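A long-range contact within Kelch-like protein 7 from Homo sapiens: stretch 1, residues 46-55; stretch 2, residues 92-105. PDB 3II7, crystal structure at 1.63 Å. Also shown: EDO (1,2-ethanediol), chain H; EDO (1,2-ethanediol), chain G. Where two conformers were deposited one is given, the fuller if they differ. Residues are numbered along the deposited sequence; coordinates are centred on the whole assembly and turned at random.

Stretch 1 (46-55) RRDAACVFWD
Stretch 2, residues 92-105: RDSLAACAAEGKIY

How do the two backbones lie against each other? Strand 50-54 and strand 96-100 run in the same direction, 9° apart and 5.8 Å at closest approach, with Ala50 opposite Ala96 and Val52 opposite Cys98 (CA to CA 5.8 and 5.4 Å). Yet no backbone hydrogen bond joins the strands; the second instead pairs with 103-105, closing a hairpin through a type I' turn from Ala100 to Lys103. Cys98 N to Tyr105 O is 3.1 Å, Tyr105 N to Cys98 O 2.8 Å, and Ala100 N to Lys103 O 3.0 Å. Between the strands, side chains pack on side chains and on backbone, and water bridges carbonyl oxygens: water 3 links Cys51 O to Ala97 O, 3.2 Å from each.

What fastens the end where the stretches come closest? Asp48 (phi/psi 55/46) and Ser94 (63/26) both have left-handed backbone conformations, and their CA atoms lie 4.9 Å apart. Ser94 N donates to Asp48 O at 2.8 Å and 170°, the one direct hydrogen bond across the contact. The carboxylates of Asp48 and Asp93, both chi1 m, would repel at 4.5 Å between Asp48 OD2 and Asp93 OD2, but water 1 donates to both, 2.5 Å from Asp48 OD2 and 2.7 Å from Asp93 OD2. Water 2 likewise links Ala49 O (2.6 Å) to Leu95 O (2.8 Å).

Which bumps fill which hollows along the strands? Alternation points Ala50, Val52 and Trp54 toward the second stretch, while Ala97 and Ala99 point back. Ala50 CB sits 3.8 Å from Leu95 CD2 and 4.0 Å from Ala97 CB; Leu95 (p, t) sets off sideways, but its end comes nearer. Val52 (p) is the forked bump: CG2 lies 3.5 Å from Ala99 CB, while CG1 presses to 3.3 Å from Ile104 CG2 and lies 4.1 Å from Ala97 CB. Val52 CG2 also rests on the backbone, 3.4 Å from both Cys98 C and Ala99 N.

How does the large indole of Trp54 close the far end? With chi1 t and chi2 -102°, it reaches along the hairpin to the turn. Ala99 CB lies obliquely to the ring, 3.9 Å from Trp54 CE3, and Gly102 N sits over one face, 3.3 Å from Trp54 CZ2. The flat ring meets the backbone of Gly102 (85/-1), whose positive phi by itself favours glycine. Ile104 (m, m) bends its end inward, bringing CD1 to 3.9 Å from Trp54 CB and filling the space beside the base of the indole.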

ATOM      1  N   ARG A  46      -8.562  10.884  -5.757  1.00  4.68           N
ATOM      2  CA  ARG A  46      -7.785  11.576  -4.748  1.00  3.56           C
ATOM      3  C   ARG A  46      -6.322  11.533  -5.127  1.00  7.63           C
ATOM      4  O   ARG A  46      -5.842  10.517  -5.682  1.00  7.77           O
ATOM      5  CB  ARG A  46      -7.905  10.876  -3.407  1.00  5.08           C
ATOM      6  CG  ARG A  46      -9.269  10.855  -2.820  1.00  4.68           C
ATOM      7  CD  ARG A  46      -9.245  10.360  -1.405  1.00  8.45           C
ATOM      8  NE  ARG A  46     -10.591  10.210  -0.868  1.00  5.39           N
ATOM      9  CZ  ARG A  46     -10.928  10.341   0.423  1.00  7.26           C
ATOM     10  NH1 ARG A  46     -10.022  10.647   1.347  1.00  5.97           N
ATOM     11  NH2 ARG A  46     -12.187  10.193   0.789  1.00  8.29           N
ATOM     12  N   ARG A  47      -5.601  12.599  -4.804  1.00  7.10           N
ATOM     13  CA  ARG A  47      -4.137  12.620  -4.915  1.00  8.98           C
ATOM     14  C   ARG A  47      -3.500  12.077  -3.640  1.00  6.61           C
ATOM     15  O   ARG A  47      -3.778  12.576  -2.574  1.00  7.04           O
ATOM     16  CB  ARG A  47      -3.641  14.056  -5.121  1.00  9.91           C
ATOM     17  CG  ARG A  47      -2.126  14.191  -5.227  1.00 13.87           C
ATOM     18  CD  ARG A  47      -1.660  15.661  -5.148  1.00 15.47           C
ATOM     19  NE  ARG A  47      -2.255  16.462  -6.209  1.00 20.52           N
ATOM     20  CZ  ARG A  47      -3.294  17.300  -6.062  1.00 31.47           C
ATOM     21  NH1 ARG A  47      -3.877  17.488  -4.876  1.00 20.58           N
ATOM     22  NH2 ARG A  47      -3.749  17.968  -7.115  1.00 29.27           N
ATOM     23  N   ASP A  48      -2.621  11.079  -3.784  1.00  7.17           N
ATOM     24  CA  ASP A  48      -1.780  10.601  -2.698  1.00  7.19           C
ATOM     25  C   ASP A  48      -2.566  10.172  -1.442  1.00  6.55           C
ATOM     26  O   ASP A  48      -2.231  10.549  -0.330  1.00  7.05           O
ATOM     27  CB  ASP A  48      -0.721  11.657  -2.373  1.00  7.17           C
ATOM     28  CG  ASP A  48       0.264  11.871  -3.542  1.00  8.06           C
ATOM     29  OD1 ASP A  48       0.540  10.882  -4.273  1.00 14.35           O
ATOM     30  OD2 ASP A  48       0.725  13.000  -3.712  1.00 18.14           O
ATOM     31  N   ALA A  49      -3.630   9.410  -1.655  1.00  5.53           N
ATOM     32  CA  ALA A  49      -4.407   8.806  -0.537  1.00  4.61           C
ATOM     33  C   ALA A  49      -3.912   7.388  -0.234  1.00  3.57           C
ATOM     34  O   ALA A  49      -2.846   6.953  -0.722  1.00  6.14           O
ATOM     35  CB  ALA A  49      -5.911   8.810  -0.880  1.00  6.27           C
ATOM     36  N   ALA A  50      -4.655   6.692   0.621  1.00  4.79           N
ATOM     37  CA  ALA A  50      -4.372   5.308   0.989  1.00  5.93           C
ATOM     38  C   ALA A  50      -5.663   4.536   1.081  1.00  6.22           C
ATOM     39  O   ALA A  50      -6.728   5.123   1.238  1.00  5.86           O
ATOM     40  CB  ALA A  50      -3.632   5.240   2.328  1.00  8.77           C
ATOM     41  N   CYS A  51      -5.568   3.209   0.970  1.00  8.11           N
ATOM     42  CA  CYS A  51      -6.756   2.377   1.138  1.00  7.29           C
ATOM     43  C   CYS A  51      -6.446   1.160   1.985  1.00  7.63           C
ATOM     44  O   CYS A  51      -5.276   0.817   2.173  1.00  8.25           O
ATOM     45  CB  CYS A  51      -7.353   1.979  -0.189  1.00 10.47           C
ATOM     46  SG  CYS A  51      -6.537   0.646  -0.987  1.00 10.10           S
ATOM     47  N   VAL A  52      -7.477   0.554   2.551  1.00  6.39           N
ATOM     48  CA  VAL A  52      -7.296  -0.612   3.385  0.50  6.07           C
ATOM     49  C   VAL A  52      -8.604  -1.391   3.395  1.00  7.12           C
ATOM     50  O   VAL A  52      -9.673  -0.801   3.321  1.00  9.00           O
ATOM     51  CB  VAL A  52      -6.851  -0.196   4.848  0.50  7.95           C
ATOM     52  CG1 VAL A  52      -7.712   0.983   5.355  0.50  4.70           C
ATOM     53  CG2 VAL A  52      -6.905  -1.365   5.816  0.50 14.18           C
ATOM     54  N   PHE A  53      -8.495  -2.712   3.463  1.00  6.08           N
ATOM     55  CA  PHE A  53      -9.662  -3.569   3.515  1.00  3.43           C
ATOM     56  C   PHE A  53      -9.828  -4.193   4.886  1.00  5.96           C
ATOM     57  O   PHE A  53      -8.854  -4.707   5.457  1.00  7.29           O
ATOM     58  CB  PHE A  53      -9.550  -4.663   2.478  1.00  5.98           C
ATOM     59  CG  PHE A  53     -10.680  -5.613   2.493  1.00  7.88           C
ATOM     60  CD1 PHE A  53     -11.900  -5.268   1.907  1.00  7.26           C
ATOM     61  CD2 PHE A  53     -10.554  -6.866   3.078  1.00  5.91           C
ATOM     62  CE1 PHE A  53     -12.955  -6.185   1.902  1.00  7.12           C
ATOM     63  CE2 PHE A  53     -11.620  -7.764   3.092  1.00  5.88           C
ATOM     64  CZ  PHE A  53     -12.798  -7.434   2.506  1.00  4.33           C
ATOM     65  N   TRP A  54     -11.057  -4.159   5.415  1.00  6.37           N
ATOM     66  CA  TRP A  54     -11.399  -4.903   6.634  1.00  5.71           C
ATOM     67  C   TRP A  54     -12.872  -5.298   6.613  1.00  6.78           C
ATOM     68  O   TRP A  54     -13.720  -4.454   6.386  1.00  6.73           O
ATOM     69  CB  TRP A  54     -11.112  -4.110   7.914  1.00  3.84           C
ATOM     70  CG  TRP A  54     -11.433  -4.898   9.118  1.00  5.74           C
ATOM     71  CD1 TRP A  54     -12.544  -4.778   9.901  1.00  7.61           C
ATOM     72  CD2 TRP A  54     -10.704  -6.016   9.628  1.00  7.80           C
ATOM     73  NE1 TRP A  54     -12.539  -5.732  10.879  1.00 13.03           N
ATOM     74  CE2 TRP A  54     -11.412  -6.502  10.744  1.00  9.81           C
ATOM     75  CE3 TRP A  54      -9.502  -6.641   9.261  1.00 12.02           C
ATOM     76  CZ2 TRP A  54     -10.967  -7.592  11.495  1.00 16.33           C
ATOM     77  CZ3 TRP A  54      -9.053  -7.720  10.017  1.00 17.04           C
ATOM     78  CH2 TRP A  54      -9.787  -8.182  11.120  1.00 11.67           C
ATOM     79  N   ASP A  55     -13.148  -6.585   6.868  1.00  5.20           N
ATOM     80  CA  ASP A  55     -14.525  -7.088   7.086  1.00  7.20           C
ATOM     81  C   ASP A  55     -15.538  -6.514   6.083  1.00  6.12           C
ATOM     82  O   ASP A  55     -16.492  -5.804   6.428  1.00  8.35           O
ATOM     83  CB  ASP A  55     -14.947  -6.808   8.523  1.00  9.52           C
ATOM     84  CG  ASP A  55     -16.261  -7.453   8.899  1.00 13.88           C
ATOM     85  OD1 ASP A  55     -16.614  -8.531   8.364  1.00 13.98           O
ATOM     86  OD2 ASP A  55     -16.940  -6.862   9.751  1.00 18.00           O
ATOM     87  N   ARG A  92      -3.844  14.340   5.574  1.00  9.95           N
ATOM     88  CA  ARG A  92      -2.473  14.312   5.079  1.00  9.53           C
ATOM     89  C   ARG A  92      -2.366  13.432   3.837  1.00  6.92           C
ATOM     90  O   ARG A  92      -3.211  12.536   3.601  1.00  5.56           O
ATOM     91  CB  ARG A  92      -1.511  13.828   6.150  1.00 13.55           C
ATOM     92  CG  ARG A  92      -1.866  12.534   6.755  1.00 13.33           C
ATOM     93  CD  ARG A  92      -1.377  12.522   8.164  1.00 13.79           C
ATOM     94  NE  ARG A  92      -1.222  11.190   8.674  1.00 14.95           N
ATOM     95  CZ  ARG A  92      -2.124  10.514   9.358  1.00 12.20           C
ATOM     96  NH1 ARG A  92      -3.313  11.019   9.604  1.00 14.53           N
ATOM     97  NH2 ARG A  92      -1.810   9.299   9.808  1.00 18.52           N
ATOM     98  N   ASP A  93      -1.328  13.717   3.052  1.00  7.75           N
ATOM     99  CA  ASP A  93      -1.045  13.026   1.804  1.00  7.93           C
ATOM    100  C   ASP A  93       0.097  12.023   2.017  1.00  4.14           C
ATOM    101  O   ASP A  93       0.942  12.224   2.872  1.00  5.41           O
ATOM    102  CB  ASP A  93      -0.577  14.038   0.741  1.00  6.68           C
ATOM    103  CG  ASP A  93      -1.722  14.907   0.177  1.00  9.64           C
ATOM    104  OD1 ASP A  93      -2.851  14.823   0.656  1.00  9.54           O
ATOM    105  OD2 ASP A  93      -1.463  15.677  -0.777  1.00 17.64           O
ATOM    106  N   SER A  94       0.122  11.004   1.181  1.00  4.62           N
ATOM    107  CA  SER A  94       1.247  10.025   1.122  1.00  3.84           C
ATOM    108  C   SER A  94       1.400   9.251   2.442  1.00  3.30           C
ATOM    109  O   SER A  94       2.488   8.790   2.796  1.00  4.74           O
ATOM    110  CB  SER A  94       2.551  10.733   0.693  1.00  5.61           C
ATOM    111  OG  SER A  94       2.358  11.389  -0.583  1.00  9.19           O
ATOM    112  N   LEU A  95       0.293   9.134   3.160  1.00  4.55           N
ATOM    113  CA  LEU A  95       0.199   8.280   4.357  1.00  7.22           C
ATOM    114  C   LEU A  95       0.060   6.821   3.909  1.00  8.00           C
ATOM    115  O   LEU A  95      -0.213   6.548   2.742  1.00  6.57           O
ATOM    116  CB  LEU A  95      -0.994   8.708   5.214  1.00  4.36           C
ATOM    117  CG  LEU A  95      -2.415   8.334   4.768  1.00  4.67           C
ATOM    118  CD1 LEU A  95      -3.397   8.886   5.790  1.00  5.84           C
ATOM    119  CD2 LEU A  95      -2.744   8.812   3.362  1.00  7.99           C
ATOM    120  N   ALA A  96       0.280   5.898   4.833  1.00  8.34           N
ATOM    121  CA  ALA A  96       0.085   4.494   4.594  1.00  6.28           C
ATOM    122  C   ALA A  96      -1.006   4.008   5.539  1.00  5.13           C
ATOM    123  O   ALA A  96      -1.285   4.633   6.563  1.00  5.10           O
ATOM    124  CB  ALA A  96       1.379   3.722   4.816  1.00  5.06           C
ATOM    125  N   ALA A  97      -1.638   2.905   5.176  1.00  5.23           N
ATOM    126  CA  ALA A  97      -2.711   2.334   5.982  1.00  5.67           C
ATOM    127  C   ALA A  97      -2.730   0.834   5.921  1.00  4.84           C
ATOM    128  O   ALA A  97      -2.371   0.241   4.885  1.00  8.18           O
ATOM    129  CB  ALA A  97      -4.092   2.917   5.557  1.00  6.63           C
ATOM    130  N   CYS A  98      -3.197   0.209   7.007  1.00  4.42           N
ATOM    131  CA  CYS A  98      -3.427  -1.213   7.058  1.00  2.63           C
ATOM    132  C   CYS A  98      -4.465  -1.513   8.140  1.00  5.84           C
ATOM    133  O   CYS A  98      -4.856  -0.615   8.876  1.00  8.07           O
ATOM    134  CB  CYS A  98      -2.121  -1.992   7.237  1.00  4.90           C
ATOM    135  SG  CYS A  98      -1.436  -1.906   8.871  1.00  9.40           S
ATOM    136  N   ALA A  99      -4.907  -2.769   8.243  1.00  4.61           N
ATOM    137  CA  ALA A  99      -5.893  -3.139   9.254  1.00  5.74           C
ATOM    138  C   ALA A  99      -5.391  -4.287  10.092  1.00  8.05           C
ATOM    139  O   ALA A  99      -4.732  -5.216   9.579  1.00  7.62           O
ATOM    140  CB  ALA A  99      -7.196  -3.539   8.585  1.00  5.33           C
ATOM    141  N   ALA A 100      -5.690  -4.225  11.382  1.00  6.41           N
ATOM    142  CA  ALA A 100      -5.402  -5.322  12.293  1.00 10.50           C
ATOM    143  C   ALA A 100      -6.490  -5.403  13.351  1.00 11.77           C
ATOM    144  O   ALA A 100      -6.746  -4.408  14.050  1.00  9.06           O
ATOM    145  CB  ALA A 100      -4.016  -5.125  12.964  1.00 12.92           C
ATOM    146  N   GLU A 101      -7.118  -6.577  13.456  1.00 12.26           N
ATOM    147  CA  GLU A 101      -8.093  -6.881  14.536  1.00 13.30           C
ATOM    148  C   GLU A 101      -9.177  -5.793  14.722  1.00 16.42           C
ATOM    149  O   GLU A 101      -9.437  -5.331  15.836  1.00 16.31           O
ATOM    150  CB  GLU A 101      -7.353  -7.164  15.844  1.00 19.27           C
ATOM    151  CG  GLU A 101      -6.289  -8.288  15.689  1.00 17.22           C
ATOM    152  CD  GLU A 101      -5.668  -8.749  17.014  1.00 40.50           C
ATOM    153  OE1 GLU A 101      -6.395  -8.791  18.029  1.00 30.16           O
ATOM    154  OE2 GLU A 101      -4.451  -9.079  17.028  1.00 32.06           O
ATOM    155  N   GLY A 102      -9.774  -5.374  13.613  1.00 11.03           N
ATOM    156  CA  GLY A 102     -10.915  -4.437  13.647  1.00 11.40           C
ATOM    157  C   GLY A 102     -10.560  -2.967  13.709  1.00  8.97           C
ATOM    158  O   GLY A 102     -11.457  -2.109  13.699  1.00 12.32           O
ATOM    159  N   LYS A 103      -9.263  -2.655  13.742  1.00  8.39           N
ATOM    160  CA  LYS A 103      -8.812  -1.282  13.689  1.00  9.73           C
ATOM    161  C   LYS A 103      -8.110  -0.969  12.354  1.00  8.14           C
ATOM    162  O   LYS A 103      -7.357  -1.802  11.818  1.00  8.31           O
ATOM    163  CB  LYS A 103      -7.865  -0.977  14.836  1.00  9.09           C
ATOM    164  CG  LYS A 103      -8.568  -0.879  16.197  1.00 20.72           C
ATOM    165  CD  LYS A 103      -8.618  -2.193  16.917  1.00 37.96           C
ATOM    166  CE  LYS A 103      -8.968  -1.999  18.396  1.00 41.11           C
ATOM    167  NZ  LYS A 103      -8.951  -3.293  19.118  1.00 53.43           N
ATOM    168  N   ILE A 104      -8.371   0.220  11.834  1.00  6.17           N
ATOM    169  CA  ILE A 104      -7.681   0.736  10.656  1.00  8.35           C
ATOM    170  C   ILE A 104      -6.603   1.699  11.113  1.00 10.20           C
ATOM    171  O   ILE A 104      -6.912   2.740  11.684  1.00 15.96           O
ATOM    172  CB  ILE A 104      -8.645   1.515   9.728  1.00 10.10           C
ATOM    173  CG1 ILE A 104      -9.875   0.673   9.353  1.00 16.54           C
ATOM    174  CG2 ILE A 104      -7.911   2.004   8.514  1.00 13.78           C
ATOM    175  CD1 ILE A 104      -9.596  -0.649   8.825  1.00 15.89           C
ATOM    176  N   TYR A 105      -5.352   1.373  10.824  1.00  4.71           N
ATOM    177  CA  TYR A 105      -4.218   2.201  11.192  1.00  5.64           C
ATOM    178  C   TYR A 105      -3.752   3.052  10.022  1.00  7.98           C
ATOM    179  O   TYR A 105      -3.768   2.611   8.866  1.00  7.56           O
ATOM    180  CB  TYR A 105      -3.053   1.342  11.703  1.00  5.99           C
ATOM    181  CG  TYR A 105      -3.358   0.572  12.967  1.00  7.84           C
ATOM    182  CD1 TYR A 105      -3.007   1.071  14.209  1.00  4.87           C
ATOM    183  CD2 TYR A 105      -3.983  -0.673  12.912  1.00 11.45           C
ATOM    184  CE1 TYR A 105      -3.280   0.379  15.368  1.00  7.89           C
ATOM    185  CE2 TYR A 105      -4.262  -1.389  14.093  1.00  9.52           C
ATOM    186  CZ  TYR A 105      -3.899  -0.839  15.310  1.00  9.36           C
ATOM    187  OH  TYR A 105      -4.163  -1.530  16.471  1.00 10.25           O
TER
HETATM  188  C1  EDO H 957      -3.723   7.391  -4.354  1.00 38.68           C
HETATM  189  O1  EDO H 957      -4.433   8.616  -4.209  1.00 20.51           O
HETATM  190  C2  EDO H 957      -2.370   7.570  -5.005  1.00 24.91           C
HETATM  191  O2  EDO H 957      -1.607   6.377  -4.782  1.00 42.30           O
HETATM  192  C1  EDO G 956      -8.467   7.091  -6.050  1.00 22.71           C
HETATM  193  O1  EDO G 956      -8.879   8.137  -5.168  1.00 19.65           O
HETATM  194  C2  EDO G 956      -6.981   7.192  -6.384  1.00 16.41           C
HETATM  195  O2  EDO G 956      -6.697   8.426  -7.092  1.00 29.05           O
HETATM  196  O   HOH W   1       0.637  15.011  -2.312  1.00 26.43           O
HETATM  197  O   HOH W   2      -0.385   7.424   0.132  1.00 14.50           O
HETATM  198  O   HOH W   3      -3.788  -1.852   2.960  1.00 22.70           O